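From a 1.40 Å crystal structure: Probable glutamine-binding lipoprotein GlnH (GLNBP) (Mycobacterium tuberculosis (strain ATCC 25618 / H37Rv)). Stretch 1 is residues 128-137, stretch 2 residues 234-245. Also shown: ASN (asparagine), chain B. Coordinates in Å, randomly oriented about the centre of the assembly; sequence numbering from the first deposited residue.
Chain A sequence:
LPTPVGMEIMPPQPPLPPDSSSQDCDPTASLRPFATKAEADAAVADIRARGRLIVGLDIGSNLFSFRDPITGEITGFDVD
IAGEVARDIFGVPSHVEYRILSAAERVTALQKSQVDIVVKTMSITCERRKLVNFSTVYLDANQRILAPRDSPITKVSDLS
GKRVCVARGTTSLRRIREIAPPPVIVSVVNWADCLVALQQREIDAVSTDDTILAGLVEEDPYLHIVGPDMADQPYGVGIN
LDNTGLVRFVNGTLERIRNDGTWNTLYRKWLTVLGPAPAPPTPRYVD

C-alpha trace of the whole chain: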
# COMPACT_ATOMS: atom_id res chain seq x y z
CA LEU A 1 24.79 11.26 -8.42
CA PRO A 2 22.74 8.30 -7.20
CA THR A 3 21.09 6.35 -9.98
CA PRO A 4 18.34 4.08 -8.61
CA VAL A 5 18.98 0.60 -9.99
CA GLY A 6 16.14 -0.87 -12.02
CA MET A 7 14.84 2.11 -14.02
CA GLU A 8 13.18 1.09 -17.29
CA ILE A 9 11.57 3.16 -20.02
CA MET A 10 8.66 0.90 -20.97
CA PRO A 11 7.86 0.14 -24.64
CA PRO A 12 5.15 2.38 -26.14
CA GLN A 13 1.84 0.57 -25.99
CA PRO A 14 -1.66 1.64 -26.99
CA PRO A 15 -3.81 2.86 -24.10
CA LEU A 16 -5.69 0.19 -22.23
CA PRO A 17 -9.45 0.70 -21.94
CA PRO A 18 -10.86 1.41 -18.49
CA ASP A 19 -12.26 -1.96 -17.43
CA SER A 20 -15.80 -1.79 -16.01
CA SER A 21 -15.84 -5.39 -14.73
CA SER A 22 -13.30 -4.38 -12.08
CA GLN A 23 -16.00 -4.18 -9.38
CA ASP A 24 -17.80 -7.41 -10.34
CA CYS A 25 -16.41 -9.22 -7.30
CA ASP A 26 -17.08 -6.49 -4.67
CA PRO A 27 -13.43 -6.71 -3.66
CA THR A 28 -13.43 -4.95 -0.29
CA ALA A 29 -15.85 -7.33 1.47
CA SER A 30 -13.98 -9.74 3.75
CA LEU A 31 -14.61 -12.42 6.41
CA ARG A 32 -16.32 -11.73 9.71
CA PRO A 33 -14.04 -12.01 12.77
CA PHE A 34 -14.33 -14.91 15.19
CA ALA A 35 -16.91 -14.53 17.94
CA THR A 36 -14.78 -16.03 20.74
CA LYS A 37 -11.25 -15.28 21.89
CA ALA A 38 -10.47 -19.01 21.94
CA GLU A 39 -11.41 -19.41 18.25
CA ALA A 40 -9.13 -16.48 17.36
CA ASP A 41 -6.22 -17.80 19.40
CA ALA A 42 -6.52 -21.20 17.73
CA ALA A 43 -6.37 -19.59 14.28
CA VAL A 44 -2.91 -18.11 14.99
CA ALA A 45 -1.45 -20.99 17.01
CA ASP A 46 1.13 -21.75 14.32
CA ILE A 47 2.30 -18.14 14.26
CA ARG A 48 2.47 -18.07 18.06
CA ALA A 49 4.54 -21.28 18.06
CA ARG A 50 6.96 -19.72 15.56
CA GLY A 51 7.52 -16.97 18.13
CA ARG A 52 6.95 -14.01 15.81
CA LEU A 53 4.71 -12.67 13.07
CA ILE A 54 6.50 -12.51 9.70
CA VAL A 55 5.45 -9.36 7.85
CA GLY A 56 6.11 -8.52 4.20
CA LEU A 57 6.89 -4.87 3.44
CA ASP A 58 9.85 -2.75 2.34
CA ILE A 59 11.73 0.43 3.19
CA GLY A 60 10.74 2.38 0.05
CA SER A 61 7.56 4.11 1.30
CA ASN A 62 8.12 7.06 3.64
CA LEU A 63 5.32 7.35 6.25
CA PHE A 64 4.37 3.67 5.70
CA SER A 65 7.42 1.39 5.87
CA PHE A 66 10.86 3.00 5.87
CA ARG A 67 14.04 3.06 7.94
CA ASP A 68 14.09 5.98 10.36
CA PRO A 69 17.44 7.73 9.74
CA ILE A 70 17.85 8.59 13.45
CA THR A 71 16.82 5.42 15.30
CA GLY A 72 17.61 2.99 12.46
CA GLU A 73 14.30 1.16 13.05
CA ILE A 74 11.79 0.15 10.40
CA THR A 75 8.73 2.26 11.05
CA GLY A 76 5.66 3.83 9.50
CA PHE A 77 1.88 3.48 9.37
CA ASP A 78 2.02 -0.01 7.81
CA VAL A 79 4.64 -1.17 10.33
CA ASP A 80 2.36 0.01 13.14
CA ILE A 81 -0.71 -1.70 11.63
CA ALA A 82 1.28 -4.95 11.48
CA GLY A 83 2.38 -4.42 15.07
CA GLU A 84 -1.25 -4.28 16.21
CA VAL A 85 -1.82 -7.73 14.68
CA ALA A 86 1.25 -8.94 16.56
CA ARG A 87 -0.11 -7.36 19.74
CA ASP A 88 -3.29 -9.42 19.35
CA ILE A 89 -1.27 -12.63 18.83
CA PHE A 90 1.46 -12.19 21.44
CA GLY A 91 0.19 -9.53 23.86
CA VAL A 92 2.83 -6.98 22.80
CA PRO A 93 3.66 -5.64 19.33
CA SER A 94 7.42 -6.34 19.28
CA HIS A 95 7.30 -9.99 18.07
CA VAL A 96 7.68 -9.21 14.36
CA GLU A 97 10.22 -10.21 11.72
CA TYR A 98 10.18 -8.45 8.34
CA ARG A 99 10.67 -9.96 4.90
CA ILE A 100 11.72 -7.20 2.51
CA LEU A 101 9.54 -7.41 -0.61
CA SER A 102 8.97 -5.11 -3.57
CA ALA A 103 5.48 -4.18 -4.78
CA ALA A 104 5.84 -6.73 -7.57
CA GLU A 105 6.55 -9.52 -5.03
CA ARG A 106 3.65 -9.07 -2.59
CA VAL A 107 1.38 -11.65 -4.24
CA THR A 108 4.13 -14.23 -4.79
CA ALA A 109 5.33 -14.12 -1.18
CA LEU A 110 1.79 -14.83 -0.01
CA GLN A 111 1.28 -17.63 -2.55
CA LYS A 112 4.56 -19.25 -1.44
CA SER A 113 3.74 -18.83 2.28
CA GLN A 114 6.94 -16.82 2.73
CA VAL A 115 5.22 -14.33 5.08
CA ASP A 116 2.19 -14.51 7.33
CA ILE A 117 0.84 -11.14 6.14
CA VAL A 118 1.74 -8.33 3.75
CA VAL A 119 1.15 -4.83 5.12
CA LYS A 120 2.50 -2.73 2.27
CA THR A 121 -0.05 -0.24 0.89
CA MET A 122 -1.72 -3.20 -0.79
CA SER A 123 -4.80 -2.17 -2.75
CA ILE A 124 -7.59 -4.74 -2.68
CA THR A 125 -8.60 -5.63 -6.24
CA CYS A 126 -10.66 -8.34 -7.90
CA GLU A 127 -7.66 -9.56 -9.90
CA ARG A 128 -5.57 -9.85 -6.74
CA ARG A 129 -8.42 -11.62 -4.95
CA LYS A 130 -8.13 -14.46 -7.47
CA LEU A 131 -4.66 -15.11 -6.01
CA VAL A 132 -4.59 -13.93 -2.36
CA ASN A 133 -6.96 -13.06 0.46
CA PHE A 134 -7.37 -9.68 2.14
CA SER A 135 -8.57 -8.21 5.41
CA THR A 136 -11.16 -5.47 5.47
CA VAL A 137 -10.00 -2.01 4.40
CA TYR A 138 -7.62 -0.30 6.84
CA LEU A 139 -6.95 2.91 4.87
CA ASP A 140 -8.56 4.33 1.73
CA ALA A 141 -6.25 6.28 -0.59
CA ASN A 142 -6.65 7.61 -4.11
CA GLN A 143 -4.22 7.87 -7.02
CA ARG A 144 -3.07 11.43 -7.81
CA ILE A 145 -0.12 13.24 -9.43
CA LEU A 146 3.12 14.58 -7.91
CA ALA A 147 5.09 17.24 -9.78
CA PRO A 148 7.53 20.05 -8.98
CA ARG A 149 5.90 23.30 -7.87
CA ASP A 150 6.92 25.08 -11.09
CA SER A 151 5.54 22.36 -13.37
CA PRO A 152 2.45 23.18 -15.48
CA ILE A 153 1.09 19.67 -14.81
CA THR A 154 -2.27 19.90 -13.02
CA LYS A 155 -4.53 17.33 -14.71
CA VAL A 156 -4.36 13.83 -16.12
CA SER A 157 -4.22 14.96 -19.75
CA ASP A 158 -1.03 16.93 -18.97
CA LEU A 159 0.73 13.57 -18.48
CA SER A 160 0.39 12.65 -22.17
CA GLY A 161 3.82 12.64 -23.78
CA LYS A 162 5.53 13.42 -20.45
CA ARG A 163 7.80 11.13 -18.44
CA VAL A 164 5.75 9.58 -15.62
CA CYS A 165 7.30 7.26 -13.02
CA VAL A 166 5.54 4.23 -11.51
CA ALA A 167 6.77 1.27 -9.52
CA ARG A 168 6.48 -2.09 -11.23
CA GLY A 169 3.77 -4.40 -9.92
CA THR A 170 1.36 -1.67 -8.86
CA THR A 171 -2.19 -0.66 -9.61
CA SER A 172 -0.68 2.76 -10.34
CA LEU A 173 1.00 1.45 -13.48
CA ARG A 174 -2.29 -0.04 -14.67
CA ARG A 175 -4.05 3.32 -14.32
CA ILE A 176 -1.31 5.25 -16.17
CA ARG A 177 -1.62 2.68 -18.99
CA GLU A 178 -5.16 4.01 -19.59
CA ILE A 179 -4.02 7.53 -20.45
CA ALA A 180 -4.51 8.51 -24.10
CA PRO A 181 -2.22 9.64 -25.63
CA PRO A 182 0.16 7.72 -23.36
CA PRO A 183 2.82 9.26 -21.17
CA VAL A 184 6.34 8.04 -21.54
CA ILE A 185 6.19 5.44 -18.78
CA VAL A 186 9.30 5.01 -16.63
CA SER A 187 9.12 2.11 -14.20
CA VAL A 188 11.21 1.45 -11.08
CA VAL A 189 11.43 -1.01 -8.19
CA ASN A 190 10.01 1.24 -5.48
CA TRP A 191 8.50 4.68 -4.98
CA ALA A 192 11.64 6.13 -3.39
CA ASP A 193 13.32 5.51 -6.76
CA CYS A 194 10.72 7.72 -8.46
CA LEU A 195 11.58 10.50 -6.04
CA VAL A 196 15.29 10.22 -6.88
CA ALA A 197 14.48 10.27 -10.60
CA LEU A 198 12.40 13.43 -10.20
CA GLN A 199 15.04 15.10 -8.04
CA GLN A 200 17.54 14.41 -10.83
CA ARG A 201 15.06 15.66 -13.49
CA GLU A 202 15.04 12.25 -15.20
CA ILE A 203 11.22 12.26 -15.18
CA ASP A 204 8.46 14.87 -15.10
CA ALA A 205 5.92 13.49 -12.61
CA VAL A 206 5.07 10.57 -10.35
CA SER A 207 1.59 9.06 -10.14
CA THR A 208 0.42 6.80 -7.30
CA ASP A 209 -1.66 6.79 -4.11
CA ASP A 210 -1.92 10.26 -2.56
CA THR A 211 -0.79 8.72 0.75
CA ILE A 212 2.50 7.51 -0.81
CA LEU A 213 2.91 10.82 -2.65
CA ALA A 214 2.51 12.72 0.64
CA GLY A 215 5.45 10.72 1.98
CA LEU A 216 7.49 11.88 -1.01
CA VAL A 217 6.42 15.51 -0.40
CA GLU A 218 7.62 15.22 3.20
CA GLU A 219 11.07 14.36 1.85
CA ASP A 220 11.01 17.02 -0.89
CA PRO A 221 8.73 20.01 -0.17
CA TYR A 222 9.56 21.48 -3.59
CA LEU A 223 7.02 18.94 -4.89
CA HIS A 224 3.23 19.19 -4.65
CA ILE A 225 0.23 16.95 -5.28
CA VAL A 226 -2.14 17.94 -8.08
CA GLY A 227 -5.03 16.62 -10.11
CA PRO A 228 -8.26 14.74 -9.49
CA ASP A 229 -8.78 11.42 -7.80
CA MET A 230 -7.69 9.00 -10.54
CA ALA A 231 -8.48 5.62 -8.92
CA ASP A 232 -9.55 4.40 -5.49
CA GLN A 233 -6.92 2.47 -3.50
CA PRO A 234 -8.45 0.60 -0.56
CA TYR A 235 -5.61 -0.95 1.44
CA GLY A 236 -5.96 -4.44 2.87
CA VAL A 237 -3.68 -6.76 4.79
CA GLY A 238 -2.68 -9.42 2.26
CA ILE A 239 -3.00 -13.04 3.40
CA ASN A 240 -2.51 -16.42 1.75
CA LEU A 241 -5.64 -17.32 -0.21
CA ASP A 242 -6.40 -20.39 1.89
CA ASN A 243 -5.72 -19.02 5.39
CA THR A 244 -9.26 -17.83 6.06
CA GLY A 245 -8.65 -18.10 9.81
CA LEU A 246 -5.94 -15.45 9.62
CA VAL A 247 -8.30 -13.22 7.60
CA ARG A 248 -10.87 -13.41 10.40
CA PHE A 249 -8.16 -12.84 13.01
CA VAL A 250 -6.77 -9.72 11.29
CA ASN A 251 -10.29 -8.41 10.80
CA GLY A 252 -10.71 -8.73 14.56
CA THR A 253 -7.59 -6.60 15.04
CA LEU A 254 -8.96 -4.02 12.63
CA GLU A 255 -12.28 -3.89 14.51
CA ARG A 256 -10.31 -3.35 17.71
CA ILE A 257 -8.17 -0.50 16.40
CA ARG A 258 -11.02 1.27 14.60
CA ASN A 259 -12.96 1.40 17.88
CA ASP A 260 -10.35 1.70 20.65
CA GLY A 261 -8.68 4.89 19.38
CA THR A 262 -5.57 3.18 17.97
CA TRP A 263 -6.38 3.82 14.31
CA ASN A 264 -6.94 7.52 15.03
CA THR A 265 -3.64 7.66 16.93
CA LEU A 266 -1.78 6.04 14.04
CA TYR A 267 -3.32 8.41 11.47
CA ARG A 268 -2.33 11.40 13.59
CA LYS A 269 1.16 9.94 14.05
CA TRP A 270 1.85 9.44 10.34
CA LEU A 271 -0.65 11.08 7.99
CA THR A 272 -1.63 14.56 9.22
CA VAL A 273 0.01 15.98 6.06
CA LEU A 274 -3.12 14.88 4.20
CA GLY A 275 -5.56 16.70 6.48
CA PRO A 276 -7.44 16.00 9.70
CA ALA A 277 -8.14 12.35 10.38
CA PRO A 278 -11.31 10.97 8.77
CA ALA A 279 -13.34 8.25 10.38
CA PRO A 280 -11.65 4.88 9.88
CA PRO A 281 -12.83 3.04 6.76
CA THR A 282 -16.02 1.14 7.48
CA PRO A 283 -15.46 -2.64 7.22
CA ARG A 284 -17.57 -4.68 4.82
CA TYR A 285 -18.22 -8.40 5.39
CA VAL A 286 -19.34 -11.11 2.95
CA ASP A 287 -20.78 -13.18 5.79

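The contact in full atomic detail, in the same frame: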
# COMPACT_ATOMS: atom_id res chain seq x y z
N ARG A 128 -6.41 -9.33 -7.81
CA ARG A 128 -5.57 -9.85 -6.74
C ARG A 128 -6.32 -10.86 -5.89
O ARG A 128 -5.71 -11.81 -5.37
CB ARG A 128 -5.01 -8.72 -5.88
CG ARG A 128 -3.94 -7.92 -6.60
CD ARG A 128 -3.60 -6.65 -5.84
NE ARG A 128 -2.57 -5.91 -6.56
CZ ARG A 128 -2.07 -4.75 -6.14
NH1 ARG A 128 -2.50 -4.21 -5.00
NH2 ARG A 128 -1.12 -4.14 -6.85
N ARG A 129 -7.63 -10.69 -5.74
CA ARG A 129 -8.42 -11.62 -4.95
C ARG A 129 -8.53 -13.00 -5.57
O ARG A 129 -8.90 -13.95 -4.87
CB ARG A 129 -9.80 -11.03 -4.68
CG ARG A 129 -9.83 -10.22 -3.40
CD ARG A 129 -11.23 -10.12 -2.84
NE ARG A 129 -11.28 -9.60 -1.47
CZ ARG A 129 -11.04 -10.33 -0.38
NH1 ARG A 129 -10.70 -11.61 -0.48
NH2 ARG A 129 -11.13 -9.77 0.82
N LYS A 130 -8.22 -13.13 -6.87
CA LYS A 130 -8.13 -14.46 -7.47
C LYS A 130 -6.92 -15.23 -6.95
O LYS A 130 -6.89 -16.46 -7.06
CB LYS A 130 -8.00 -14.34 -8.99
CG LYS A 130 -9.22 -13.78 -9.70
CD LYS A 130 -8.94 -13.60 -11.19
CE LYS A 130 -10.12 -12.97 -11.89
NZ LYS A 130 -10.62 -13.79 -13.03
N LEU A 131 -5.94 -14.53 -6.39
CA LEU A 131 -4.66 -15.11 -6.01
C LEU A 131 -4.36 -15.07 -4.51
O LEU A 131 -3.66 -15.95 -4.03
CB LEU A 131 -3.51 -14.39 -6.74
CG LEU A 131 -3.66 -14.32 -8.26
CD1 LEU A 131 -2.56 -13.46 -8.86
CD2 LEU A 131 -3.63 -15.73 -8.84
N VAL A 132 -4.84 -14.06 -3.78
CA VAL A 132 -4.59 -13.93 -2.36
C VAL A 132 -5.87 -13.48 -1.66
O VAL A 132 -6.82 -13.03 -2.30
CB VAL A 132 -3.45 -12.93 -2.04
CG1 VAL A 132 -2.16 -13.34 -2.74
CG2 VAL A 132 -3.86 -11.51 -2.45
N ASN A 133 -5.87 -13.59 -0.34
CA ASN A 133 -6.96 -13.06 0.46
C ASN A 133 -6.59 -11.69 1.02
O ASN A 133 -5.43 -11.28 1.01
CB ASN A 133 -7.33 -14.02 1.59
CG ASN A 133 -8.80 -14.24 1.67
OD1 ASN A 133 -9.56 -13.27 1.70
ND2 ASN A 133 -9.23 -15.49 1.67
N PHE A 134 -7.59 -10.99 1.54
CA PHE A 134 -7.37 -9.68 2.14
C PHE A 134 -8.26 -9.51 3.36
O PHE A 134 -9.39 -10.01 3.40
CB PHE A 134 -7.73 -8.52 1.19
CG PHE A 134 -6.79 -8.37 0.02
CD1 PHE A 134 -5.58 -7.70 0.15
CD2 PHE A 134 -7.15 -8.86 -1.22
CE1 PHE A 134 -4.73 -7.54 -0.94
CE2 PHE A 134 -6.31 -8.71 -2.32
CZ PHE A 134 -5.09 -8.04 -2.18
N SER A 135 -7.76 -8.76 4.33
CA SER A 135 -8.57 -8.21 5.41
C SER A 135 -9.53 -7.16 4.86
O SER A 135 -9.51 -6.79 3.68
CB SER A 135 -7.67 -7.50 6.42
OG SER A 135 -7.13 -6.30 5.87
N THR A 136 -10.39 -6.67 5.76
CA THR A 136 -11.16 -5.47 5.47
C THR A 136 -10.22 -4.27 5.27
O THR A 136 -9.01 -4.32 5.55
CB THR A 136 -12.12 -5.16 6.62
OG1 THR A 136 -11.39 -5.04 7.85
CG2 THR A 136 -13.19 -6.25 6.74
N VAL A 137 -10.80 -3.17 4.78
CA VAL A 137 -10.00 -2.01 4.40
C VAL A 137 -9.49 -1.30 5.65
O VAL A 137 -10.28 -0.96 6.55
CB VAL A 137 -10.85 -1.05 3.55
CG1 VAL A 137 -10.07 0.24 3.23
CG2 VAL A 137 -11.33 -1.74 2.29
N PRO A 234 -8.09 1.05 -1.91
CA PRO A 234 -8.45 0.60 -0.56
C PRO A 234 -7.45 -0.43 -0.05
O PRO A 234 -7.37 -1.54 -0.60
CB PRO A 234 -9.85 -0.01 -0.76
CG PRO A 234 -9.82 -0.54 -2.21
CD PRO A 234 -8.77 0.27 -2.97
N TYR A 235 -6.67 -0.08 0.97
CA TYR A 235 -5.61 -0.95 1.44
C TYR A 235 -6.16 -2.10 2.28
O TYR A 235 -7.00 -1.90 3.17
CB TYR A 235 -4.63 -0.18 2.33
CG TYR A 235 -3.81 0.88 1.65
CD1 TYR A 235 -3.87 1.10 0.28
CD2 TYR A 235 -2.97 1.67 2.41
CE1 TYR A 235 -3.08 2.11 -0.33
CE2 TYR A 235 -2.19 2.66 1.82
CZ TYR A 235 -2.25 2.87 0.47
OH TYR A 235 -1.46 3.87 -0.09
N GLY A 236 -5.65 -3.30 2.03
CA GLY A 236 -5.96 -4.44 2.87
C GLY A 236 -4.68 -5.12 3.30
O GLY A 236 -3.63 -4.96 2.66
N VAL A 237 -4.77 -5.86 4.39
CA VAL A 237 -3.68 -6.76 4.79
C VAL A 237 -3.77 -7.99 3.91
O VAL A 237 -4.81 -8.66 3.86
CB VAL A 237 -3.79 -7.14 6.27
CG1 VAL A 237 -2.73 -8.18 6.64
CG2 VAL A 237 -3.69 -5.90 7.14
N GLY A 238 -2.69 -8.29 3.18
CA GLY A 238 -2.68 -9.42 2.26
C GLY A 238 -2.32 -10.71 3.00
O GLY A 238 -1.44 -10.72 3.85
N ILE A 239 -3.06 -11.77 2.68
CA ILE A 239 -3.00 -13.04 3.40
C ILE A 239 -3.07 -14.15 2.36
O ILE A 239 -3.68 -13.99 1.30
CB ILE A 239 -4.18 -13.13 4.41
CG1 ILE A 239 -3.98 -12.09 5.52
CG2 ILE A 239 -4.32 -14.55 5.00
CD1 ILE A 239 -5.22 -11.78 6.34
N ASN A 240 -2.43 -15.28 2.66
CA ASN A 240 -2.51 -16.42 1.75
C ASN A 240 -3.96 -16.80 1.50
O ASN A 240 -4.80 -16.79 2.41
CB ASN A 240 -1.73 -17.61 2.32
CG ASN A 240 -1.90 -18.86 1.48
OD1 ASN A 240 -2.88 -19.59 1.62
ND2 ASN A 240 -0.93 -19.11 0.60
N LEU A 241 -4.26 -17.12 0.23
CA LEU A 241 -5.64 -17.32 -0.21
C LEU A 241 -6.40 -18.30 0.68
O LEU A 241 -7.60 -18.11 0.93
CB LEU A 241 -5.64 -17.83 -1.65
CG LEU A 241 -7.00 -18.05 -2.31
CD1 LEU A 241 -7.79 -16.74 -2.34
CD2 LEU A 241 -6.81 -18.59 -3.71
N ASP A 242 -5.72 -19.33 1.17
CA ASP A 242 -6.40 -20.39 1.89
C ASP A 242 -6.44 -20.19 3.40
O ASP A 242 -7.14 -20.93 4.09
CB ASP A 242 -5.76 -21.74 1.58
CG ASP A 242 -5.91 -22.12 0.12
OD1 ASP A 242 -7.00 -21.87 -0.44
OD2 ASP A 242 -4.94 -22.64 -0.46
N ASN A 243 -5.72 -19.21 3.94
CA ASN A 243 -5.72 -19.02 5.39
C ASN A 243 -6.85 -18.08 5.79
O ASN A 243 -6.64 -16.94 6.20
CB ASN A 243 -4.36 -18.54 5.90
CG ASN A 243 -4.23 -18.69 7.42
OD1 ASN A 243 -5.24 -18.89 8.12
ND2 ASN A 243 -3.01 -18.60 7.92
N THR A 244 -8.08 -18.61 5.69
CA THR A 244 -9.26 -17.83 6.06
C THR A 244 -9.28 -17.52 7.55
O THR A 244 -9.81 -16.47 7.94
CB THR A 244 -10.55 -18.53 5.64
OG1 THR A 244 -10.60 -19.84 6.21
CG2 THR A 244 -10.64 -18.61 4.12
N GLY A 245 -8.71 -18.39 8.38
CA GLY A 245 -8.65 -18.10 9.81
C GLY A 245 -7.86 -16.84 10.10
O GLY A 245 -8.24 -16.03 10.95
N ASN B . -1.49 0.80 -3.55
CA ASN B . -0.91 0.58 -4.87
C ASN B . -0.87 -0.91 -5.16
O ASN B . -0.22 -1.34 -6.13
CB ASN B . 0.48 1.19 -4.97
CG ASN B . 1.50 0.49 -4.11
OD1 ASN B . 1.16 -0.26 -3.19
ND2 ASN B . 2.75 0.69 -4.42
OXT ASN B . -1.50 -1.68 -4.41
O HOH W 1 -2.25 -17.08 -1.76

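The two stretches, about a hundred residues apart in sequence, meet as short antiparallel strands whose N-to-C directions differ by 133°, burying 640 Å² in total. Asn133 and Ile239 form the hydrogen-bonded pair: Asn133 N donates to Ile239 O (2.8 Å, 149°) and Ile239 N to Asn133 O (2.9 Å, 156°). Two residues along, Ser135 N donates to Val237 O (3.0 Å), but the return bond comes from a side chain: Val237 N donates to Ser135 OG (2.8 Å, 161°). With chi1 in p, that hydroxyl also donates to Thr136 O (2.7 Å from OG), so a small serine serves both backbones. Farther along, Val137 CA makes a CA-H...O contact with Tyr235 O (3.2 Å).

Asn133, buried, uses both ends of its amide. ND2 donates to Leu241 O (3.2 Å, 158°), while OD1 accepts from Arg129 NH1 (3.0 Å) and from Phe134 N (3.0 Å). Its CB lies on the same sheet face as that of Ile239 (CB to CB, 4.3 Å). On the other face, Phe134 and Gly238 form the non-hydrogen-bonded pair, and Phe134 CD1 comes within 4.0 Å of Gly238 CA; an ideal CB on Gly236 would sit a tight 3.3 Å from Phe134 CD1. Leu241 CB packs against Leu131 O (3.6 Å), and the O of water 1 lies 2.9 Å from Leu131 O, to which it donates, and 2.8 Å from Leu241 N, from which it accepts. Val137 CG2 meets Pro234 CB at 3.8 Å, an apolar contact.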